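Long-range contacts in ribokinase RBSK (Mycobacterium tuberculosis, PDB 3GO6), which probably phosphorylates D-ribose at O-5, using ATP and a divalent cation, most likely magnesium, to yield D-ribose 5-phosphate: residues L217-G221 / E232-P236; V253-W258 / R270-A275. All coordinates share one frame. Residues are numbered along the deposited sequence.

How the contacts relate
Contact 1 includes a loop of the predicted ATP site and is partly open to solvent, whereas contact 2 is buried between two helices; their centres are 13 Å apart. The chemistry follows the place. L217-G221 and E232-P236 bury 241 Å² with no direct hydrogen bond, relying on backbone packing and waters, while V253-W258 and R270-A275 bury 408 Å² through apolar side chains, with a polar cluster at one edge. They hold different elements, yet they meet: V233 CG1 lies 3.9 Å from R273 CG and V233 CG2 4.1 Å from L272 CB, so helix 265-282 packs against the edge strand 229-233 and against helix 246-257.

Contact 1 (L217-G221 / E232-P236); sequences LGVRG and EVPAP
This is a water-mediated packing of a glycine-bearing turn, between strands 212-216 and 222-226, against the end of edge strand 229-233 and the loop that follows. L217-G221 curls tightly: L217 N donates to G221 O (2.9 Å), R220 N to L217 O (3.2 Å) and G221 N to G218 O (3.2 Å), with V219 and R220 in a 3-10 turn. G218 (phi/psi 56/-123) and G221 (91/-111) have positive phi. The CA atoms of G221 and A235 approach to 4.5 Å. A side chain on G221 could not fit, since its CB would fall 2.0 Å from V233 O; instead G221 CA makes a CH...O contact to V233 O (3.4 Å, 148° at H), and A235 CB packs 3.8 Å from V219 O. No direct hydrogen bond crosses; waters bridge instead: water 1 donates to V219 O (3.0 Å) and P236 O (2.7 Å), and water 2 accepts from A235 N (3.2 Å) and lies 3.1 Å from V219 O. At the open end R220 NH2 stays 4.1 Å from E232 OE2, beyond a salt bridge. V233 packs on L269, L272, R273 and C276 of helix 265-282. L217-G221 belongs to the predicted ATP site, and G221 contacts ADP in a crystal structure of this protein, although no nucleotide is bound to this chain here, consistent with the glycine-containing nucleotide-binding loop of PfkB-family kinases.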
loop_
_atom_site.group_PDB
_atom_site.type_symbol
_atom_site.label_atom_id
_atom_site.label_comp_id
_atom_site.label_asym_id
_atom_site.label_seq_id
_atom_site.Cartn_x
_atom_site.Cartn_y
_atom_site.Cartn_z
ATOM N N LEU A 217 15.711 3.529 22.057
ATOM C CA LEU A 217 16.798 2.654 21.632
ATOM C C LEU A 217 16.264 1.266 21.264
ATOM O O LEU A 217 16.938 0.267 21.498
ATOM C CB LEU A 217 17.802 2.495 22.789
ATOM C CG LEU A 217 18.456 3.743 23.375
ATOM C CD1 LEU A 217 19.234 3.362 24.633
ATOM C CD2 LEU A 217 19.362 4.440 22.343
ATOM N N GLY A 218 15.055 1.196 20.714
ATOM C CA GLY A 218 14.462 -0.103 20.385
ATOM C C GLY A 218 14.414 -0.966 21.633
ATOM O O GLY A 218 13.869 -0.538 22.646
ATOM N N VAL A 219 15.027 -2.154 21.584
ATOM C CA VAL A 219 14.977 -3.130 22.703
ATOM C C VAL A 219 15.760 -2.764 23.961
ATOM O O VAL A 219 15.500 -3.305 25.036
ATOM C CB VAL A 219 15.392 -4.580 22.248
ATOM C CG1 VAL A 219 14.580 -5.023 21.028
ATOM C CG2 VAL A 219 16.909 -4.676 21.976
ATOM N N ARG A 220 16.726 -1.859 23.842
ATOM C CA ARG A 220 17.476 -1.421 25.007
ATOM C C ARG A 220 16.708 -0.385 25.830
ATOM O O ARG A 220 17.224 0.110 26.837
ATOM C CB ARG A 220 18.846 -0.885 24.593
ATOM C CG ARG A 220 19.779 -1.974 24.047
ATOM C CD ARG A 220 20.726 -1.398 23.011
ATOM N NE ARG A 220 21.525 -0.310 23.572
ATOM C CZ ARG A 220 21.925 0.764 22.896
ATOM N NH1 ARG A 220 21.593 0.919 21.621
ATOM N NH2 ARG A 220 22.651 1.692 23.505
ATOM N N GLY A 221 15.479 -0.065 25.406
ATOM C CA GLY A 221 14.641 0.889 26.132
ATOM C C GLY A 221 14.831 2.317 25.633
ATOM O O GLY A 221 14.432 2.654 24.516
ATOM N N GLU A 232 20.365 5.646 31.215
ATOM C CA GLU A 232 19.588 4.755 30.369
ATOM C C GLU A 232 18.508 4.076 31.201
ATOM O O GLU A 232 18.635 3.938 32.424
ATOM C CB GLU A 232 20.498 3.755 29.629
ATOM C CG GLU A 232 21.578 4.449 28.776
ATOM C CD GLU A 232 22.058 3.642 27.573
ATOM O OE1 GLU A 232 21.809 2.409 27.523
ATOM O OE2 GLU A 232 22.694 4.257 26.670
ATOM N N VAL A 233 17.421 3.699 30.536
ATOM C CA VAL A 233 16.301 3.029 31.180
ATOM C C VAL A 233 16.014 1.792 30.327
ATOM O O VAL A 233 15.653 1.938 29.152
ATOM C CB VAL A 233 15.039 3.927 31.252
ATOM C CG1 VAL A 233 13.891 3.185 31.917
ATOM C CG2 VAL A 233 15.322 5.230 32.009
ATOM N N PRO A 234 16.224 0.581 30.890
ATOM C CA PRO A 234 15.967 -0.669 30.161
ATOM C C PRO A 234 14.491 -1.009 29.963
ATOM O O PRO A 234 13.617 -0.539 30.707
ATOM C CB PRO A 234 16.633 -1.739 31.052
ATOM C CG PRO A 234 16.504 -1.193 32.420
ATOM C CD PRO A 234 16.775 0.308 32.239
ATOM N N ALA A 235 14.227 -1.824 28.946
ATOM C CA ALA A 235 12.895 -2.368 28.698
ATOM C C ALA A 235 12.894 -3.839 29.100
ATOM O O ALA A 235 13.946 -4.466 29.074
ATOM C CB ALA A 235 12.554 -2.234 27.204
ATOM N N PRO A 236 11.721 -4.400 29.440
ATOM C CA PRO A 236 11.597 -5.858 29.560
ATOM C C PRO A 236 12.102 -6.601 28.312
ATOM O O PRO A 236 11.906 -6.135 27.177
ATOM C CB PRO A 236 10.088 -6.069 29.717
ATOM C CG PRO A 236 9.587 -4.787 30.286
ATOM C CD PRO A 236 10.450 -3.709 29.735
HETATM O O HOH W 1 13.066 -5.002 25.034
HETATM O O HOH W 2 16.747 -3.361 27.837
HETATM O O HOH W 3 16.229 -5.912 27.091
HETATM O O HOH W 4 19.376 0.433 28.796
#

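Contact 2 (V253-W258 / R270-A275); sequences VLAANW and RALRRA
Two nearly antiparallel helical segments, 253-257 and 270-275, run with their axes 8.3 Å apart at closest approach and their directions at 150°. Alanines allow this closeness: the nearest CA pairs are N257-A271 (4.8 Å) and V253-A275 (5.1 Å). The A271 methyl fits a hollow made by L254, N257 and W258, its CB lying 3.5 Å from N257 O, 3.8 Å from W258 CE3 and 4.0 Å from L254 CD1. In return L254 (t, p) pushes CD1 in among A271 O (3.6 Å), A275 CB (3.8 Å) and L272 CD2 (3.9 Å), while V253 (t) lays CG1 3.7 Å from A275 CA. L272 CG meets the edge of the W258 ring, 4.4 Å from CZ3. On the polar flank the N257 (m) amide is oriented by ND2 donating to V253 O (2.8 Å), which leaves OD1 facing the arginines, where it accepts from R270 NH1 (2.9 Å) and, weakly, from R274 NE (3.1 Å). Water 5 links N257 O (2.6 Å) to R270 NH1 (3.1 Å). The R274 guanidinium also forms a salt bridge with D299 of helix 295-303, whose I298 touches V253 and R274; L254 and W258 face strands 171-175 and 195-199, so the pair lies between the central sheet and that helix.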
loop_
_atom_site.group_PDB
_atom_site.type_symbol
_atom_site.label_atom_id
_atom_site.label_comp_id
_atom_site.label_asym_id
_atom_site.label_seq_id
_atom_site.Cartn_x
_atom_site.Cartn_y
_atom_site.Cartn_z
ATOM N N VAL A 253 2.217 6.606 26.220
ATOM C CA VAL A 253 2.373 6.233 27.642
ATOM C C VAL A 253 3.246 7.232 28.415
ATOM O O VAL A 253 2.951 7.547 29.583
ATOM C CB VAL A 253 2.905 4.788 27.802
ATOM C CG1 VAL A 253 3.219 4.469 29.287
ATOM C CG2 VAL A 253 1.882 3.823 27.248
ATOM N N LEU A 254 4.301 7.733 27.776
ATOM C CA LEU A 254 5.119 8.765 28.397
ATOM C C LEU A 254 4.253 9.992 28.712
ATOM O O LEU A 254 4.307 10.535 29.839
ATOM C CB LEU A 254 6.327 9.138 27.525
ATOM C CG LEU A 254 7.424 9.906 28.271
ATOM C CD1 LEU A 254 8.201 8.946 29.181
ATOM C CD2 LEU A 254 8.389 10.604 27.316
ATOM N N ALA A 255 3.450 10.423 27.736
ATOM C CA ALA A 255 2.550 11.575 27.931
ATOM C C ALA A 255 1.552 11.338 29.064
ATOM O O ALA A 255 1.251 12.261 29.837
ATOM C CB ALA A 255 1.807 11.921 26.634
ATOM N N ALA A 256 1.054 10.103 29.158
ATOM C CA ALA A 256 0.049 9.737 30.158
ATOM C C ALA A 256 0.609 9.671 31.585
ATOM O O ALA A 256 -0.173 9.635 32.554
ATOM C CB ALA A 256 -0.569 8.401 29.795
ATOM N N ASN A 257 1.941 9.651 31.708
ATOM C CA ASN A 257 2.640 9.509 33.007
ATOM C C ASN A 257 3.589 10.633 33.402
ATOM O O ASN A 257 4.121 10.631 34.522
ATOM C CB ASN A 257 3.394 8.171 33.036
ATOM C CG ASN A 257 2.459 6.991 33.118
ATOM O OD1 ASN A 257 2.011 6.632 34.202
ATOM N ND2 ASN A 257 2.128 6.401 31.975
ATOM N N TRP A 258 3.821 11.583 32.501
ATOM C CA TRP A 258 4.725 12.684 32.760
ATOM C C TRP A 258 4.127 13.693 33.762
ATOM O O TRP A 258 2.974 14.101 33.605
ATOM C CB TRP A 258 5.057 13.413 31.467
ATOM C CG TRP A 258 6.364 14.159 31.519
ATOM C CD1 TRP A 258 6.543 15.494 31.754
ATOM C CD2 TRP A 258 7.674 13.607 31.306
ATOM N NE1 TRP A 258 7.889 15.807 31.708
ATOM C CE2 TRP A 258 8.602 14.665 31.442
ATOM C CE3 TRP A 258 8.152 12.316 31.034
ATOM C CZ2 TRP A 258 9.973 14.481 31.277
ATOM C CZ3 TRP A 258 9.514 12.132 30.878
ATOM C CH2 TRP A 258 10.414 13.205 31.015
ATOM N N ARG A 270 9.774 7.330 36.657
ATOM C CA ARG A 270 8.638 6.406 36.655
ATOM C C ARG A 270 7.913 6.429 35.287
ATOM O O ARG A 270 7.526 5.387 34.771
ATOM C CB ARG A 270 7.669 6.752 37.779
ATOM C CG ARG A 270 6.455 5.847 37.864
ATOM C CD ARG A 270 5.328 6.496 38.682
ATOM N NE ARG A 270 4.066 5.762 38.525
ATOM C CZ ARG A 270 3.109 6.069 37.641
ATOM N NH1 ARG A 270 3.243 7.103 36.819
ATOM N NH2 ARG A 270 2.015 5.323 37.568
ATOM N N ALA A 271 7.755 7.619 34.707
ATOM C CA ALA A 271 7.135 7.750 33.377
ATOM C C ALA A 271 7.969 7.000 32.342
ATOM O O ALA A 271 7.434 6.262 31.506
ATOM C CB ALA A 271 7.006 9.239 33.001
ATOM N N LEU A 272 9.285 7.196 32.390
ATOM C CA LEU A 272 10.217 6.508 31.469
ATOM C C LEU A 272 10.169 4.984 31.583
ATOM O O LEU A 272 10.133 4.285 30.560
ATOM C CB LEU A 272 11.654 7.036 31.640
ATOM C CG LEU A 272 11.919 8.504 31.242
ATOM C CD1 LEU A 272 13.164 9.050 31.942
ATOM C CD2 LEU A 272 12.070 8.660 29.716
ATOM N N ARG A 273 10.146 4.475 32.821
ATOM C CA ARG A 273 10.030 3.026 33.057
ATOM C C ARG A 273 8.740 2.457 32.470
ATOM O O ARG A 273 8.757 1.404 31.838
ATOM C CB ARG A 273 10.128 2.687 34.552
ATOM C CG ARG A 273 11.572 2.747 35.049
ATOM C CD ARG A 273 11.690 2.699 36.565
ATOM N NE ARG A 273 13.103 2.740 36.944
ATOM C CZ ARG A 273 13.573 2.913 38.182
ATOM N NH1 ARG A 273 12.743 3.086 39.205
ATOM N NH2 ARG A 273 14.891 2.915 38.393
ATOM N N ARG A 274 7.630 3.147 32.702
ATOM C CA ARG A 274 6.332 2.689 32.216
ATOM C C ARG A 274 6.281 2.730 30.688
ATOM O O ARG A 274 5.784 1.805 30.061
ATOM C CB ARG A 274 5.216 3.528 32.838
ATOM C CG ARG A 274 5.051 3.229 34.349
ATOM C CD ARG A 274 3.954 4.041 35.018
ATOM N NE ARG A 274 2.640 3.617 34.553
ATOM C CZ ARG A 274 1.994 2.527 34.970
ATOM N NH1 ARG A 274 2.542 1.728 35.889
ATOM N NH2 ARG A 274 0.800 2.227 34.455
ATOM N N ALA A 275 6.810 3.800 30.099
ATOM C CA ALA A 275 6.826 3.944 28.642
ATOM C C ALA A 275 7.692 2.844 28.018
ATOM O O ALA A 275 7.308 2.238 27.003
ATOM C CB ALA A 275 7.310 5.367 28.231
HETATM O O HOH W 5 5.294 9.444 36.576
HETATM O O HOH W 6 0.002 4.430 32.896
HETATM O O HOH W 7 -0.577 5.716 35.943
#